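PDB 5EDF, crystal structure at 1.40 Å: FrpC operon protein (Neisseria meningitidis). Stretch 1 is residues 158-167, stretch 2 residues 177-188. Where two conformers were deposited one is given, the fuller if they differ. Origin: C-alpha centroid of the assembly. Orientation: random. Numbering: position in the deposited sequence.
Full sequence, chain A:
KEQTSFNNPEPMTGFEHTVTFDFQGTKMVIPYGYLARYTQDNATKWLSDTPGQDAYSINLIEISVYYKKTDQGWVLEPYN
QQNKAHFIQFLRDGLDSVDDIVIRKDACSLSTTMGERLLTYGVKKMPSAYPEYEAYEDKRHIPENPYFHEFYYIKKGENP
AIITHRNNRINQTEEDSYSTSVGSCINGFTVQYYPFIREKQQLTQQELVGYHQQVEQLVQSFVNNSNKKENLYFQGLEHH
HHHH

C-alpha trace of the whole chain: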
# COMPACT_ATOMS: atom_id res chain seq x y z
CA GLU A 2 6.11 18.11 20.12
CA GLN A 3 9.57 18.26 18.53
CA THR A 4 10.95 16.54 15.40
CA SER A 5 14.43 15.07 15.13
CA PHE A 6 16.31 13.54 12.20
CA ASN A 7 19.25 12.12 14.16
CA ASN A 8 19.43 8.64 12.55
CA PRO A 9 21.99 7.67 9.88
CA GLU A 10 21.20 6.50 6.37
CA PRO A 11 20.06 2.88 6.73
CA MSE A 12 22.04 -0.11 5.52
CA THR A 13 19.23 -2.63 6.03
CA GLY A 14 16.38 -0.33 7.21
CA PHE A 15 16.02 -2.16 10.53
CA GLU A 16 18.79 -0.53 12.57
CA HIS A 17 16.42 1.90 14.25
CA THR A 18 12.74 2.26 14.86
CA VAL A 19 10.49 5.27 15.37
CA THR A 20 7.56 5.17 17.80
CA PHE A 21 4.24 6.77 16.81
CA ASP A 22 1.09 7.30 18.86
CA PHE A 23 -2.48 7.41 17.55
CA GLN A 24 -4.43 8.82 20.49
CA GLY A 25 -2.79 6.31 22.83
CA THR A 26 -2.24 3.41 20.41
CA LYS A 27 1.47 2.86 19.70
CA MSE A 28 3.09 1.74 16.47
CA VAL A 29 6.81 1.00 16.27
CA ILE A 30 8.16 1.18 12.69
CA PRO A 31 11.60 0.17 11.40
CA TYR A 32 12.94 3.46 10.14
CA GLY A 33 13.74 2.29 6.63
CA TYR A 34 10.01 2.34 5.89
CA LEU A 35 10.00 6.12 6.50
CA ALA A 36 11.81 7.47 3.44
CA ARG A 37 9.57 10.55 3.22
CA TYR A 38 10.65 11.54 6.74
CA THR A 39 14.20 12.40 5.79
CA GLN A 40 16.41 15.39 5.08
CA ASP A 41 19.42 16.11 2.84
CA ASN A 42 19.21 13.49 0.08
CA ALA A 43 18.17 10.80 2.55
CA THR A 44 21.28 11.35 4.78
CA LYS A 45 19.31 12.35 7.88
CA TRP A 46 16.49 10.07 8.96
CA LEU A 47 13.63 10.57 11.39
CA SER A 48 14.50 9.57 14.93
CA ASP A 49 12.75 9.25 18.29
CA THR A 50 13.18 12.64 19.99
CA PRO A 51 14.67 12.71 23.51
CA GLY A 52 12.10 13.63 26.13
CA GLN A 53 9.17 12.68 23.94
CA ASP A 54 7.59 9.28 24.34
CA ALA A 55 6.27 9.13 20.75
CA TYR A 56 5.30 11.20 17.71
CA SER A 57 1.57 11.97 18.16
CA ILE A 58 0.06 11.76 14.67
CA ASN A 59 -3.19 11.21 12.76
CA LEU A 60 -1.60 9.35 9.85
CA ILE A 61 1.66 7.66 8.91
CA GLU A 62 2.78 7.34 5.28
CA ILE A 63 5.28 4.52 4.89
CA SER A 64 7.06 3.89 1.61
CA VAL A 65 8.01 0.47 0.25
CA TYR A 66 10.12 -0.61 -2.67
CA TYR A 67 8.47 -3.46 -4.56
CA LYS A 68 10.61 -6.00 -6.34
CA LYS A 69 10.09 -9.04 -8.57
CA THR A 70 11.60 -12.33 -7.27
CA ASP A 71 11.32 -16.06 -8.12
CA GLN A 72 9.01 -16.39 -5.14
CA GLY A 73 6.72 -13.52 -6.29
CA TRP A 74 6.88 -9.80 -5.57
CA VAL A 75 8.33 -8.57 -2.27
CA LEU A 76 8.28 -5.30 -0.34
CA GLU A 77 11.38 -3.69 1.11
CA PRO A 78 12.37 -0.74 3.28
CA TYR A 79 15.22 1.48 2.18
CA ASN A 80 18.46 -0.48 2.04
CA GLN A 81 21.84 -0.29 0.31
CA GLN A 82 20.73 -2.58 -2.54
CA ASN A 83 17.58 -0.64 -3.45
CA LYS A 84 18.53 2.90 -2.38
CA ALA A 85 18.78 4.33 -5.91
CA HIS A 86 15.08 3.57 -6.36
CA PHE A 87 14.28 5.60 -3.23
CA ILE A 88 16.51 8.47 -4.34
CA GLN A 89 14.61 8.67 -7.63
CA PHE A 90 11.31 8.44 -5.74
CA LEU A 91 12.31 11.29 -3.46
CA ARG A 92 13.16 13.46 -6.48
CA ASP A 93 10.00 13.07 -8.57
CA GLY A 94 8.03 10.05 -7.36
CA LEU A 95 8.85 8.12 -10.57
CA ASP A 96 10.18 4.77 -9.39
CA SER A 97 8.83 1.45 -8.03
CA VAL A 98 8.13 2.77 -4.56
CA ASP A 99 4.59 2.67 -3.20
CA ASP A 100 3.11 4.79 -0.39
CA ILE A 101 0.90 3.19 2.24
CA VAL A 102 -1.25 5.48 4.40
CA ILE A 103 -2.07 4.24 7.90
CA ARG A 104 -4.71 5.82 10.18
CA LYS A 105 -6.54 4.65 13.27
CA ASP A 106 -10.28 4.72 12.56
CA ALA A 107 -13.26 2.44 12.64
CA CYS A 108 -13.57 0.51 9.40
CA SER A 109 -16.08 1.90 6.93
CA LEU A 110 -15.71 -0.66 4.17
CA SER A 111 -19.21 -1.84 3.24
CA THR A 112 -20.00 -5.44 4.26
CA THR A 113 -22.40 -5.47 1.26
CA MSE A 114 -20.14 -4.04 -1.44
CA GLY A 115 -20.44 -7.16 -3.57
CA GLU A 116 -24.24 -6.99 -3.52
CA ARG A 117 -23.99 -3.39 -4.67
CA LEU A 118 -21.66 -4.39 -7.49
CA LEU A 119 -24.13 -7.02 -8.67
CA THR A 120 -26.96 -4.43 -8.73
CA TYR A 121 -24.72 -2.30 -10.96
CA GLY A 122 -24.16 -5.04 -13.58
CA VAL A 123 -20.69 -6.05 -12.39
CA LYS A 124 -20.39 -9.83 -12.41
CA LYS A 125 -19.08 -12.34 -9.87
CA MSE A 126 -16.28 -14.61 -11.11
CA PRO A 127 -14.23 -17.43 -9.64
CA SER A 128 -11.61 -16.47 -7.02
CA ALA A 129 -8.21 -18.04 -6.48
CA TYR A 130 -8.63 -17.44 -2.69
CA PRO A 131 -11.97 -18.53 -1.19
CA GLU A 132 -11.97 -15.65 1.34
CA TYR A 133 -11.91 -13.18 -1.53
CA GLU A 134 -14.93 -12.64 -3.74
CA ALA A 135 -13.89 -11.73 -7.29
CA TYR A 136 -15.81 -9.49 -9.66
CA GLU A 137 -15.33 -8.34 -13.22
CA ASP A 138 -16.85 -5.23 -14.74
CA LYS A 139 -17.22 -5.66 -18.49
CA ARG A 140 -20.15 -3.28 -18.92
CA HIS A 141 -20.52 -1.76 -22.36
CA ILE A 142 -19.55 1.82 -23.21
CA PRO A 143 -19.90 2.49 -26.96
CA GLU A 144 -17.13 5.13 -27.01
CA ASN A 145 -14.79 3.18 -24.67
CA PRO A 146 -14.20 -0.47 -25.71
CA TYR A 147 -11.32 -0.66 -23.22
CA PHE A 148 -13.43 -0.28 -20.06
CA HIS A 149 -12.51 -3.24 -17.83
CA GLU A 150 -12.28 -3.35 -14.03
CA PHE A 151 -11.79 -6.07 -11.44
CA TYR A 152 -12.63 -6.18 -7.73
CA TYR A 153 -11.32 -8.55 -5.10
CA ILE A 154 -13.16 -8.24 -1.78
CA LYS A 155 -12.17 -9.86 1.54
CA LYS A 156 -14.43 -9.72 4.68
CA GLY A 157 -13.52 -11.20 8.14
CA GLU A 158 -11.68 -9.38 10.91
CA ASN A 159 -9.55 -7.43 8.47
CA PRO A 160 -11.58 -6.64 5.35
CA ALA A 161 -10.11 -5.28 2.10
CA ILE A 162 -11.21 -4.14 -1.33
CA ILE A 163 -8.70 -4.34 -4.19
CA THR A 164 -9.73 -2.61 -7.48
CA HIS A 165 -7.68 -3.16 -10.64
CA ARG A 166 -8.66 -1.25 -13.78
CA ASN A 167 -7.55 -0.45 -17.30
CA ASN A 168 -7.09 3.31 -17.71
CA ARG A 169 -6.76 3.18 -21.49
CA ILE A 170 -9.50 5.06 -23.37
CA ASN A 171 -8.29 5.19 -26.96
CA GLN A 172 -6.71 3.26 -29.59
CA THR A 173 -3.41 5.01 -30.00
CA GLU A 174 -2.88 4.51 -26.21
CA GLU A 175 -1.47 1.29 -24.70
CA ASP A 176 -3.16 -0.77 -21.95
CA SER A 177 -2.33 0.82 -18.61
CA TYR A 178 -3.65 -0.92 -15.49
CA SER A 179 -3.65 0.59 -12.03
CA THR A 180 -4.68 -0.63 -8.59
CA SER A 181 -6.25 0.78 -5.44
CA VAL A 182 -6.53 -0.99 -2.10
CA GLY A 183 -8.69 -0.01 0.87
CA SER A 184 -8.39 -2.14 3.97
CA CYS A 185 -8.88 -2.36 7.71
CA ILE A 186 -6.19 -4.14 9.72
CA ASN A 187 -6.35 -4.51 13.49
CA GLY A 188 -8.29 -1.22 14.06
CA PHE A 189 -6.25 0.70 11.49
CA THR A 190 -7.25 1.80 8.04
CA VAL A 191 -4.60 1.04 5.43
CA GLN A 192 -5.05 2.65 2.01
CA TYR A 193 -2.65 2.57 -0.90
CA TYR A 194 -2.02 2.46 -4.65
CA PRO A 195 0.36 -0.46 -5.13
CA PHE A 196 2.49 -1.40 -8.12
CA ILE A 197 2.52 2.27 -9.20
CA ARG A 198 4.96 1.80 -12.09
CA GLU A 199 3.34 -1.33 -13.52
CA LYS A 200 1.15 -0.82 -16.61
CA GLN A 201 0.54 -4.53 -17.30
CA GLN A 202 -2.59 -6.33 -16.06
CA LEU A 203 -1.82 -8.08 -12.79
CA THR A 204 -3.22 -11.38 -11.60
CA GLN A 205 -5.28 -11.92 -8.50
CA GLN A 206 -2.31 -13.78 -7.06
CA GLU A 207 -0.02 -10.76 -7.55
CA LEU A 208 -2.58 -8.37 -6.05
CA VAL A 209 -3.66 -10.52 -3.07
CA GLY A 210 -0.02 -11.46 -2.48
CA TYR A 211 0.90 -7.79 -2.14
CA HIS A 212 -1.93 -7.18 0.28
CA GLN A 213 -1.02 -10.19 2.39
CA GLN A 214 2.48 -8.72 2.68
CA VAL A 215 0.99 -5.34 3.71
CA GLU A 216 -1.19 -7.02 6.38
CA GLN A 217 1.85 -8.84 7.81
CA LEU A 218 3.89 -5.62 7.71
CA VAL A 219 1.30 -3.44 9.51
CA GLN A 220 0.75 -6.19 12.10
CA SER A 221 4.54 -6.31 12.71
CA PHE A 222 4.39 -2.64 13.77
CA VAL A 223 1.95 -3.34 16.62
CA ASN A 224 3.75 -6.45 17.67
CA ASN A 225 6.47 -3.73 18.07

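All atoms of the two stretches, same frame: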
# COMPACT_ATOMS: atom_id res chain seq x y z
N GLU A 158 -12.10 -10.32 9.87
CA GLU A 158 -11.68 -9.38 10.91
C GLU A 158 -11.00 -8.15 10.30
O GLU A 158 -11.08 -7.04 10.87
CB GLU A 158 -10.71 -10.07 11.87
CG GLU A 158 -10.95 -9.71 13.34
CD GLU A 158 -12.37 -10.06 13.81
OE1 GLU A 158 -12.84 -11.19 13.53
OE2 GLU A 158 -13.01 -9.21 14.47
N ASN A 159 -10.39 -8.37 9.13
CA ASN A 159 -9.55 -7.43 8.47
C ASN A 159 -9.94 -7.30 6.97
O ASN A 159 -9.21 -7.74 6.08
CB ASN A 159 -8.08 -7.85 8.64
CG ASN A 159 -7.56 -7.63 10.04
OD1 ASN A 159 -8.08 -6.83 10.79
ND2 ASN A 159 -6.50 -8.35 10.39
N PRO A 160 -11.09 -6.65 6.70
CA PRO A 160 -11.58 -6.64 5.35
C PRO A 160 -10.71 -5.79 4.39
O PRO A 160 -9.90 -4.96 4.81
CB PRO A 160 -12.96 -6.00 5.48
CG PRO A 160 -12.88 -5.19 6.65
CD PRO A 160 -12.03 -6.01 7.61
N ALA A 161 -10.88 -6.00 3.09
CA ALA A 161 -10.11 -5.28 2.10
C ALA A 161 -10.88 -5.26 0.81
O ALA A 161 -11.62 -6.22 0.49
CB ALA A 161 -8.76 -5.96 1.86
N ILE A 162 -10.71 -4.20 0.02
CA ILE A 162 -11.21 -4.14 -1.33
C ILE A 162 -10.08 -3.70 -2.25
O ILE A 162 -9.48 -2.62 -2.07
CB ILE A 162 -12.49 -3.26 -1.48
CG1 ILE A 162 -12.88 -3.13 -2.96
CG2 ILE A 162 -12.28 -1.91 -0.85
CD1 ILE A 162 -14.35 -2.79 -3.21
N ILE A 163 -9.75 -4.56 -3.23
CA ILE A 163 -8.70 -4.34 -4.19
C ILE A 163 -9.40 -4.10 -5.53
O ILE A 163 -10.23 -4.90 -5.97
CB ILE A 163 -7.80 -5.57 -4.33
CG1 ILE A 163 -7.16 -5.95 -2.99
CG2 ILE A 163 -6.73 -5.30 -5.45
CD1 ILE A 163 -6.34 -7.29 -3.02
N THR A 164 -9.13 -2.96 -6.17
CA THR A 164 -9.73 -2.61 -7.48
C THR A 164 -8.63 -2.43 -8.49
O THR A 164 -7.68 -1.72 -8.27
CB THR A 164 -10.56 -1.33 -7.39
OG1 THR A 164 -11.46 -1.38 -6.29
CG2 THR A 164 -11.36 -1.07 -8.68
N HIS A 165 -8.73 -3.15 -9.60
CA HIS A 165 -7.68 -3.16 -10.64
C HIS A 165 -8.36 -2.82 -11.95
O HIS A 165 -9.31 -3.50 -12.34
CB HIS A 165 -7.07 -4.56 -10.68
CG HIS A 165 -5.86 -4.71 -11.56
ND1 HIS A 165 -4.70 -3.99 -11.35
CD2 HIS A 165 -5.62 -5.52 -12.61
CE1 HIS A 165 -3.81 -4.34 -12.27
NE2 HIS A 165 -4.33 -5.30 -13.02
N ARG A 166 -7.93 -1.77 -12.63
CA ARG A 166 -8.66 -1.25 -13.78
C ARG A 166 -7.76 -0.82 -14.92
O ARG A 166 -6.63 -0.35 -14.72
CB ARG A 166 -9.53 -0.07 -13.35
CG ARG A 166 -8.77 1.00 -12.60
CD ARG A 166 -9.58 2.25 -12.33
NE ARG A 166 -10.96 2.02 -11.89
CZ ARG A 166 -11.37 2.06 -10.62
NH1 ARG A 166 -10.51 2.29 -9.63
NH2 ARG A 166 -12.65 1.87 -10.35
N ASN A 167 -8.26 -0.95 -16.14
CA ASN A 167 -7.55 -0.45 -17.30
C ASN A 167 -7.91 1.02 -17.49
O ASN A 167 -9.07 1.38 -17.55
CB ASN A 167 -7.92 -1.23 -18.57
CG ASN A 167 -6.94 -0.97 -19.72
OD1 ASN A 167 -6.05 -0.12 -19.62
ND2 ASN A 167 -7.11 -1.71 -20.82
N SER A 177 -3.00 0.28 -19.79
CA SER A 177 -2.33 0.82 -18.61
C SER A 177 -3.20 0.53 -17.39
O SER A 177 -4.16 1.25 -17.13
CB SER A 177 -2.12 2.32 -18.78
OG SER A 177 -1.29 2.84 -17.75
N TYR A 178 -2.87 -0.55 -16.67
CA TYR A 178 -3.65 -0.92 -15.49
C TYR A 178 -3.11 -0.22 -14.27
O TYR A 178 -1.91 0.03 -14.16
CB TYR A 178 -3.66 -2.45 -15.28
CG TYR A 178 -4.64 -3.12 -16.20
CD1 TYR A 178 -4.35 -3.31 -17.54
CD2 TYR A 178 -5.90 -3.51 -15.74
CE1 TYR A 178 -5.28 -3.92 -18.39
CE2 TYR A 178 -6.82 -4.11 -16.58
CZ TYR A 178 -6.49 -4.31 -17.88
OH TYR A 178 -7.41 -4.90 -18.76
N SER A 179 -4.02 0.11 -13.36
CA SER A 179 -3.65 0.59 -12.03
C SER A 179 -4.52 -0.06 -10.97
O SER A 179 -5.56 -0.66 -11.27
CB SER A 179 -3.78 2.10 -11.98
OG SER A 179 -5.09 2.50 -12.17
N THR A 180 -4.11 0.10 -9.71
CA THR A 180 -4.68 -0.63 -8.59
C THR A 180 -4.89 0.30 -7.41
O THR A 180 -4.04 1.14 -7.09
CB THR A 180 -3.74 -1.74 -8.15
OG1 THR A 180 -3.45 -2.59 -9.27
CG2 THR A 180 -4.35 -2.58 -7.05
N SER A 181 -6.02 0.13 -6.74
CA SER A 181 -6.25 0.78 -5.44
C SER A 181 -6.57 -0.31 -4.42
O SER A 181 -7.22 -1.32 -4.75
CB SER A 181 -7.40 1.76 -5.51
OG SER A 181 -8.65 1.12 -5.67
N VAL A 182 -6.18 -0.10 -3.17
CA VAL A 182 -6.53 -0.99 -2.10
C VAL A 182 -7.01 -0.15 -0.91
O VAL A 182 -6.30 0.76 -0.43
CB VAL A 182 -5.37 -1.86 -1.64
CG1 VAL A 182 -5.83 -2.78 -0.53
CG2 VAL A 182 -4.79 -2.66 -2.82
N GLY A 183 -8.21 -0.46 -0.43
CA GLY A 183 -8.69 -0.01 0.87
C GLY A 183 -8.79 -1.16 1.81
O GLY A 183 -9.33 -2.18 1.41
N SER A 184 -8.34 -1.05 3.03
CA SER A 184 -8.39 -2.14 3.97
C SER A 184 -8.50 -1.67 5.39
O SER A 184 -8.22 -0.48 5.69
CB SER A 184 -7.17 -3.04 3.79
OG SER A 184 -5.97 -2.38 4.20
N CYS A 185 -8.84 -2.59 6.27
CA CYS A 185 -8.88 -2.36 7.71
C CYS A 185 -8.14 -3.51 8.36
O CYS A 185 -8.45 -4.66 8.08
CB CYS A 185 -10.33 -2.30 8.21
SG CYS A 185 -11.27 -0.98 7.33
N ILE A 186 -7.10 -3.17 9.12
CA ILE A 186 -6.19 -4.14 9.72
C ILE A 186 -6.06 -3.79 11.19
O ILE A 186 -5.48 -2.76 11.53
CB ILE A 186 -4.81 -4.11 9.03
CG1 ILE A 186 -4.95 -4.43 7.55
CG2 ILE A 186 -3.82 -5.06 9.74
CD1 ILE A 186 -3.74 -4.19 6.68
N ASN A 187 -6.59 -4.63 12.05
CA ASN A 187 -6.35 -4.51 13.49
C ASN A 187 -6.73 -3.12 14.04
O ASN A 187 -6.01 -2.59 14.87
CB ASN A 187 -4.86 -4.77 13.84
CG ASN A 187 -4.45 -6.24 13.70
OD1 ASN A 187 -4.88 -6.96 12.80
ND2 ASN A 187 -3.56 -6.67 14.60
N GLY A 188 -7.83 -2.54 13.57
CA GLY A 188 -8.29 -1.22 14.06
C GLY A 188 -7.74 -0.03 13.28
O GLY A 188 -8.14 1.13 13.52
O HOH W 1 -9.53 -4.45 11.49
O HOH W 2 -10.10 -0.52 -3.95
O HOH W 3 -11.01 2.46 -6.61

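The two stretches form neighbouring strands of an antiparallel sheet, residues 161-167 against 178-186, their directions 175° apart and their axes approaching to 4.6 Å. Narrow and wide pairs alternate along the ladder. In the wide pairs, backbone amides and carbonyls face each other and bond twice; in the narrow ones, the CA atoms draw close and side chains on one face meet.

Before the strand begins, Asn-159 extends the ladder with its side chain. The carboxamide carries both an acceptor and a donor, so it can answer Asn-187 twice: Asn-187 N donates to Asn-159 OD1 (2.9 Å, nearly straight), and Asn-159 ND2 donates to Asn-187 OD1 (3.2 Å). Asn-187 lies just past the end of its strand with positive phi, a conformation that asparagine tolerates better than most residues. A water also donates to Asn-159 OD1 at 2.9 Å.

Pro-160 has no amide hydrogen to give, but its carbonyl is free to accept: Cys-185 N donates to Pro-160 O at 3.0 Å. The pyrrolidine ring adds an apolar contact, with CD 4.1 Å from Cys-185 CB.

Ala-161 faces Ser-184 in a narrow pair, CA to CA 4.0 Å. Two small side chains fit this buried spot, and Ala-161 CB rests 3.8 Å from Ser-184 CB.

Ile-162 and Gly-183 form the first wide pair. Ile-162 N donates to Gly-183 O (2.8 Å), and Gly-183 N returns the bond to Ile-162 O (3.0 Å). The isoleucine side chain starts on the opposite face from Ala-161, but its end leads away from stretch 2.

Ile-163 is buried beside Val-182. These beta-branched residues favour extended backbones, and Ile-163 CG1 packs 4.1 Å from Val-182 CG2; Ile-163 CG2 also reaches Thr-180 CG2 at 4.0 Å.

Thr-164 pairs with Ser-181 through two backbone bonds, Thr-164 N to Ser-181 O and Ser-181 N to Thr-164 O, both 2.9 Å. Their hydroxyls share a water, 2.8 Å from both Thr-164 OG1 and Ser-181 OG, which also donates to Ile-162 O at 2.9 Å. Small polar side chains thus leave room for solvent to link the strands on this face.

His-165 returns to the buried face. Its ring edge hydrogen-bonds Thr-180, ND1 to OG1 at 2.8 Å, either atom being a possible donor. Tyr-178 lies over one face of the imidazole; the planes are 26° apart, but the rings are slid so far, with centroids 5.1 Å apart, that they barely overlap.

Arg-166 and Ser-179 make the last doubly bonded pair: Arg-166 N to Ser-179 O is 2.9 Å and Ser-179 N to Arg-166 O is 3.0 Å. The long arginine lets NH1 reach a second water (3.1 Å), itself 2.9 Å from Ser-181 OG.

Asn-167 closes the ladder. Its CB sits over the Tyr-178 ring, 3.7 Å from the centroid, in a CH-pi contact, while its OD1 accepts from Ser-177 N at 3.1 Å.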